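Local coordinates for protein prophenoloxidase b (Marsupenaeus japonicus, PDB 3WKY) that is the inactive precursor of a crustacean haemolymph phenoloxidase, a type 3 copper protein that probably oxidises monophenols and o-diphenols, at residues A[45-50]-A[103-108]; A[86-91]-A[121-126]. All coordinates share one frame; numbering follows the deposited sequence.

How the interactions relate
Both contacts belong to the N-terminal, mostly helical part of the hemocyanin-type fold, and their centres lie about 20 Å apart. Along the chain the segments alternate: 45-50, 86-91, 103-108, 121-126. Interaction 1 is peripheral. It ties strand 45-47 of a two-stranded antiparallel sheet to the loop between helices 93-103 and 109-122. Interaction 2 lies closer to the chain centre and joins the ends of helices 74-89 and 109-122. The two contacts meet where Val-103 CG1 packs on Phe-87 CZ at 4.2 Å. Between them they link helices 74-89 and 109-122, and strand 45-47 with the loop after helix 93-103. Neither touches another subunit.

Interaction 1: residues A[45-50]-A[103-108]; sequences AVTVLD and VKDHVN
Thr-47, Asp-105 and His-106 carry the polar part of this contact. It joins the edge of a small antiparallel sheet, strands 36-38 and 45-47, to the interhelical loop of the all-alpha region in the hemocyanin fold.

Two side chains of the loop bond to Thr-47. The backbone N of Thr-47 donates to Asp-105 OD2 at 3.0 Å and 161°, on the anti side of the carboxylate. The other oxygen, OD1, accepts from the backbone N of Thr-22, so Asp-105 also reaches the start of helix 22-29. The one N-H of His-106 NE2 is shared between two oxygens of Thr-47. The bond from His-106 NE2 to Thr-47 O is 2.8 Å long and bent, at 134°, and lies in the ring plane but above the carbonyl plane. The second, from His-106 NE2 to Thr-47 OG1, is 3.1 Å. Thr-47 OG1 sits between the backbone N and the carbonyl carbon (chi1 55°), which brings it to the same nitrogen as the carbonyl oxygen. OG1 is also hydrogen-bonded to Met-102 O at the end of helix 93-103.

Val-46 and Leu-49 add apolar contacts. Leu-49 CB lies over the centre of one face of the His-106 ring, 4.0 Å from its centroid, in a CH-pi contact. Val-46 CG1 touches His-106 CE1 obliquely at 3.4 Å. Val-46 CG2 lies against CB and CG of Asp-105, where the two side chains slide past each other in opposite directions. The Leu-49 side chain also touches Leu-61 and Met-102.

Two waters complete the link. One donates to Ala-45 O and to Asp-105 OD2. The other donates to Thr-47 OG1 at 2.8 Å and accepts from Asp-105 N at 2.8 Å.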
loop_
_atom_site.group_PDB
_atom_site.type_symbol
_atom_site.label_atom_id
_atom_site.label_comp_id
_atom_site.label_asym_id
_atom_site.label_seq_id
_atom_site.Cartn_x
_atom_site.Cartn_y
_atom_site.Cartn_z
ATOM N N ALA A 45 -41.625 5.911 42.434
ATOM C CA ALA A 45 -42.027 7.274 42.743
ATOM C C ALA A 45 -41.262 8.271 41.878
ATOM O O ALA A 45 -40.031 8.345 41.923
ATOM C CB ALA A 45 -41.815 7.568 44.215
ATOM N N VAL A 46 -42.014 9.030 41.092
ATOM C CA VAL A 46 -41.463 10.014 40.177
ATOM C C VAL A 46 -42.381 11.232 40.265
ATOM O O VAL A 46 -43.578 11.078 40.501
ATOM C CB VAL A 46 -41.401 9.419 38.745
ATOM C CG1 VAL A 46 -41.775 10.434 37.688
ATOM C CG2 VAL A 46 -40.025 8.811 38.472
ATOM N N THR A 47 -41.834 12.438 40.127
ATOM C CA THR A 47 -42.656 13.642 40.195
ATOM C C THR A 47 -43.644 13.673 39.047
ATOM O O THR A 47 -43.368 13.146 37.970
ATOM C CB THR A 47 -41.818 14.931 40.111
ATOM O OG1 THR A 47 -41.020 14.903 38.922
ATOM C CG2 THR A 47 -40.923 15.074 41.327
ATOM N N VAL A 48 -44.801 14.283 39.277
ATOM C CA VAL A 48 -45.736 14.530 38.195
ATOM C C VAL A 48 -45.222 15.722 37.406
ATOM O O VAL A 48 -44.887 16.757 37.985
ATOM C CB VAL A 48 -47.154 14.847 38.716
ATOM C CG1 VAL A 48 -48.104 15.099 37.547
ATOM C CG2 VAL A 48 -47.665 13.707 39.588
ATOM N N LEU A 49 -45.150 15.579 36.089
ATOM C CA LEU A 49 -44.717 16.686 35.249
ATOM C C LEU A 49 -45.924 17.460 34.720
ATOM O O LEU A 49 -46.643 16.978 33.847
ATOM C CB LEU A 49 -43.847 16.186 34.091
ATOM C CG LEU A 49 -43.279 17.265 33.165
ATOM C CD1 LEU A 49 -42.482 18.272 33.969
ATOM C CD2 LEU A 49 -42.417 16.655 32.063
ATOM N N ASP A 50 -46.143 18.653 35.269
ATOM C CA ASP A 50 -47.220 19.536 34.826
ATOM C C ASP A 50 -47.179 19.731 33.316
ATOM O O ASP A 50 -46.139 20.097 32.768
ATOM C CB ASP A 50 -47.095 20.905 35.501
ATOM C CG ASP A 50 -47.579 20.905 36.937
ATOM O OD1 ASP A 50 -47.778 19.811 37.510
ATOM O OD2 ASP A 50 -47.754 22.008 37.499
ATOM N N VAL A 103 -38.795 18.690 37.091
ATOM C CA VAL A 103 -38.340 18.148 35.809
ATOM C C VAL A 103 -37.225 17.104 35.959
ATOM O O VAL A 103 -36.973 16.319 35.043
ATOM C CB VAL A 103 -37.891 19.282 34.852
ATOM C CG1 VAL A 103 -36.482 19.738 35.184
ATOM C CG2 VAL A 103 -37.975 18.832 33.413
ATOM N N LYS A 104 -36.587 17.088 37.124
ATOM C CA LYS A 104 -35.391 16.284 37.354
ATOM C C LYS A 104 -35.556 14.791 37.056
ATOM O O LYS A 104 -34.639 14.165 36.517
ATOM C CB LYS A 104 -34.895 16.475 38.784
ATOM C CG LYS A 104 -33.641 15.699 39.113
ATOM C CD LYS A 104 -33.268 15.874 40.569
ATOM C CE LYS A 104 -31.843 15.445 40.828
ATOM N NZ LYS A 104 -31.632 13.979 40.932
ATOM N N ASP A 105 -36.714 14.225 37.396
ATOM C CA ASP A 105 -36.975 12.803 37.141
ATOM C C ASP A 105 -37.188 12.474 35.665
ATOM O O ASP A 105 -37.204 11.304 35.286
ATOM C CB ASP A 105 -38.216 12.335 37.916
ATOM C CG ASP A 105 -37.929 12.050 39.375
ATOM O OD1 ASP A 105 -36.820 11.567 39.691
ATOM O OD2 ASP A 105 -38.829 12.298 40.210
ATOM N N HIS A 106 -37.361 13.500 34.838
ATOM C CA HIS A 106 -37.831 13.314 33.474
ATOM C C HIS A 106 -36.812 13.683 32.406
ATOM O O HIS A 106 -37.088 13.539 31.213
ATOM C CB HIS A 106 -39.108 14.124 33.267
ATOM C CG HIS A 106 -40.157 13.838 34.295
ATOM N ND1 HIS A 106 -41.112 12.857 34.128
ATOM C CD2 HIS A 106 -40.374 14.373 35.521
ATOM C CE1 HIS A 106 -41.885 12.814 35.200
ATOM N NE2 HIS A 106 -41.458 13.722 36.060
ATOM N N VAL A 107 -35.647 14.161 32.835
ATOM C CA VAL A 107 -34.594 14.573 31.911
ATOM C C VAL A 107 -33.314 13.794 32.164
ATOM O O VAL A 107 -33.046 13.366 33.293
ATOM C CB VAL A 107 -34.277 16.081 32.032
ATOM C CG1 VAL A 107 -35.402 16.917 31.460
ATOM C CG2 VAL A 107 -34.025 16.450 33.474
ATOM N N ASN A 108 -32.539 13.584 31.101
ATOM C CA ASN A 108 -31.215 12.984 31.183
ATOM C C ASN A 108 -30.397 13.734 32.251
ATOM O O ASN A 108 -30.390 14.963 32.274
ATOM C CB ASN A 108 -30.567 13.094 29.792
ATOM C CG ASN A 108 -29.130 12.651 29.775
ATOM O OD1 ASN A 108 -28.258 13.351 30.281
ATOM N ND2 ASN A 108 -28.865 11.490 29.170
HETATM O O HOH W 1 -38.499 10.921 42.543
HETATM O O HOH W 2 -38.247 15.200 39.473
#

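Interaction 2: residues A[86-91]-A[121-126]; sequences VFIEAK and YERKDL
The guanidinium of Arg-123 meets Ala-90 O at its edge, near its plane. The bond from Arg-123 NH1 to Ala-90 O is 3.0 Å and nearly straight, at 175°. Asp-125 OD2 also lies at the edge. The carbonyl oxygens of Phe-87 and Ile-88 approach obliquely. Arg-123 NH1 makes a weak bond to Phe-87 O at 3.2 Å, and Ile-88 O lies 2.9 Å from the same NH1.

Asp-125 is held side-on by two nitrogens of Arg-123. Arg-123 NE donates to Asp-125 OD1 at 3.0 Å, and Arg-123 NH2 to Asp-125 OD2 at 2.8 Å, both within one salt bridge. Both oxygens use their syn lone pairs. The Arg-123 chain bends at chi3 (67°), which turns NE out of an extended course.

This is a link between two helix ends in the all-alpha region of the hemocyanin fold. The carbonyls of Phe-87 and Ile-88 belong to the C-terminal part of helix 74-89, and Ala-90 lies in the turn beyond. Arg-123 is the first residue to leave helix 109-122, and it starts a type I beta turn that runs to Leu-126. The carbonyls and Asp-125 would probably stabilise the positive charge of the guanidinium. An alanine in place of Arg-123 would probably leave Ala-90 O without its arginine donor and Asp-125 without its salt-bridge mate.

A water joins the two segments as well, accepting from Arg-123 NH2 and donating to Ala-90 O. Beside this polar cluster, Ile-88 CD1 packs on Glu-122 CB at 3.5 Å. The Glu-122 chain bends at chi2, and its OE1 forms a salt bridge with Arg-215.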
loop_
_atom_site.group_PDB
_atom_site.type_symbol
_atom_site.label_atom_id
_atom_site.label_comp_id
_atom_site.label_asym_id
_atom_site.label_seq_id
_atom_site.Cartn_x
_atom_site.Cartn_y
_atom_site.Cartn_z
ATOM N N VAL A 86 -35.860 27.508 30.002
ATOM C CA VAL A 86 -36.910 27.539 31.010
ATOM C C VAL A 86 -36.357 27.964 32.368
ATOM O O VAL A 86 -36.975 28.775 33.059
ATOM C CB VAL A 86 -37.633 26.174 31.117
ATOM C CG1 VAL A 86 -38.717 26.220 32.185
ATOM C CG2 VAL A 86 -38.225 25.789 29.773
ATOM N N PHE A 87 -35.191 27.431 32.739
ATOM C CA PHE A 87 -34.535 27.792 33.994
ATOM C C PHE A 87 -34.206 29.288 34.017
ATOM O O PHE A 87 -34.443 29.981 35.006
ATOM C CB PHE A 87 -33.216 27.028 34.166
ATOM C CG PHE A 87 -33.374 25.550 34.439
ATOM C CD1 PHE A 87 -34.608 24.994 34.746
ATOM C CD2 PHE A 87 -32.259 24.718 34.412
ATOM C CE1 PHE A 87 -34.730 23.625 35.004
ATOM C CE2 PHE A 87 -32.368 23.357 34.669
ATOM C CZ PHE A 87 -33.606 22.809 34.968
ATOM N N ILE A 88 -33.637 29.764 32.915
ATOM C CA ILE A 88 -33.158 31.136 32.808
ATOM C C ILE A 88 -34.320 32.128 32.839
ATOM O O ILE A 88 -34.211 33.209 33.430
ATOM C CB ILE A 88 -32.337 31.310 31.513
ATOM C CG1 ILE A 88 -30.986 30.599 31.658
ATOM C CG2 ILE A 88 -32.137 32.779 31.173
ATOM C CD1 ILE A 88 -30.337 30.225 30.321
ATOM N N GLU A 89 -35.432 31.748 32.217
ATOM C CA GLU A 89 -36.578 32.647 32.090
ATOM C C GLU A 89 -37.555 32.565 33.269
ATOM O O GLU A 89 -38.561 33.270 33.292
ATOM C CB GLU A 89 -37.300 32.411 30.760
ATOM C CG GLU A 89 -36.482 32.804 29.530
ATOM C CD GLU A 89 -37.208 32.530 28.221
ATOM O OE1 GLU A 89 -38.301 31.924 28.254
ATOM O OE2 GLU A 89 -36.684 32.918 27.155
ATOM N N ALA A 90 -37.260 31.711 34.245
ATOM C CA ALA A 90 -38.090 31.606 35.448
ATOM C C ALA A 90 -38.194 32.960 36.152
ATOM O O ALA A 90 -37.192 33.667 36.296
ATOM C CB ALA A 90 -37.526 30.566 36.393
ATOM N N LYS A 91 -39.398 33.305 36.609
ATOM C CA LYS A 91 -39.606 34.627 37.182
ATOM C C LYS A 91 -38.845 34.859 38.487
ATOM O O LYS A 91 -38.580 36.008 38.845
ATOM C CB LYS A 91 -41.094 34.935 37.345
ATOM C CG LYS A 91 -41.849 33.972 38.231
ATOM C CD LYS A 91 -43.338 34.251 38.131
ATOM C CE LYS A 91 -44.079 33.813 39.379
ATOM N NZ LYS A 91 -45.523 34.161 39.281
ATOM N N TYR A 121 -24.434 30.904 34.526
ATOM C CA TYR A 121 -23.724 31.877 33.703
ATOM C C TYR A 121 -24.681 32.888 33.080
ATOM O O TYR A 121 -24.360 34.064 32.958
ATOM C CB TYR A 121 -22.902 31.184 32.595
ATOM C CG TYR A 121 -21.652 30.547 33.136
ATOM C CD1 TYR A 121 -20.537 31.322 33.424
ATOM C CD2 TYR A 121 -21.588 29.179 33.376
ATOM C CE1 TYR A 121 -19.394 30.760 33.936
ATOM C CE2 TYR A 121 -20.443 28.605 33.892
ATOM C CZ TYR A 121 -19.350 29.410 34.170
ATOM O OH TYR A 121 -18.207 28.870 34.690
ATOM N N GLU A 122 -25.862 32.434 32.692
ATOM C CA GLU A 122 -26.789 33.283 31.952
ATOM C C GLU A 122 -27.649 34.159 32.864
ATOM O O GLU A 122 -27.980 35.290 32.510
ATOM C CB GLU A 122 -27.678 32.446 31.028
ATOM C CG GLU A 122 -27.058 32.155 29.666
ATOM C CD GLU A 122 -26.720 33.428 28.903
ATOM O OE1 GLU A 122 -25.535 33.818 28.889
ATOM O OE2 GLU A 122 -27.640 34.043 28.325
ATOM N N ARG A 123 -28.017 33.640 34.033
ATOM C CA ARG A 123 -28.847 34.439 34.945
ATOM C C ARG A 123 -27.988 35.466 35.677
ATOM O O ARG A 123 -26.912 35.137 36.188
ATOM C CB ARG A 123 -29.595 33.563 35.951
ATOM C CG ARG A 123 -30.791 32.808 35.366
ATOM C CD ARG A 123 -31.563 32.079 36.466
ATOM N NE ARG A 123 -32.223 32.996 37.404
ATOM C CZ ARG A 123 -33.501 33.370 37.315
ATOM N NH1 ARG A 123 -34.265 32.909 36.333
ATOM N NH2 ARG A 123 -34.021 34.205 38.212
ATOM N N LYS A 124 -28.470 36.705 35.728
ATOM C CA LYS A 124 -27.727 37.784 36.380
ATOM C C LYS A 124 -27.774 37.707 37.900
ATOM O O LYS A 124 -26.914 38.275 38.572
ATOM C CB LYS A 124 -28.242 39.143 35.915
ATOM C CG LYS A 124 -27.958 39.441 34.455
ATOM C CD LYS A 124 -28.780 40.627 33.975
ATOM C CE LYS A 124 -28.598 40.866 32.484
ATOM N NZ LYS A 124 -27.234 41.361 32.164
ATOM N N ASP A 125 -28.761 36.995 38.437
ATOM C CA ASP A 125 -28.896 36.891 39.889
ATOM C C ASP A 125 -28.173 35.676 40.459
ATOM O O ASP A 125 -28.267 35.388 41.660
ATOM C CB ASP A 125 -30.372 36.917 40.317
ATOM C CG ASP A 125 -31.204 35.844 39.643
ATOM O OD1 ASP A 125 -30.675 35.116 38.768
ATOM O OD2 ASP A 125 -32.404 35.738 39.983
ATOM N N LEU A 126 -27.443 34.976 39.590
ATOM C CA LEU A 126 -26.648 33.818 39.995
ATOM C C LEU A 126 -25.187 34.035 39.631
ATOM O O LEU A 126 -24.879 34.708 38.646
ATOM C CB LEU A 126 -27.168 32.540 39.320
ATOM C CG LEU A 126 -28.550 32.027 39.728
ATOM C CD1 LEU A 126 -28.871 30.736 38.974
ATOM C CD2 LEU A 126 -28.601 31.810 41.236
HETATM O O HOH W 3 -36.265 36.318 37.584
#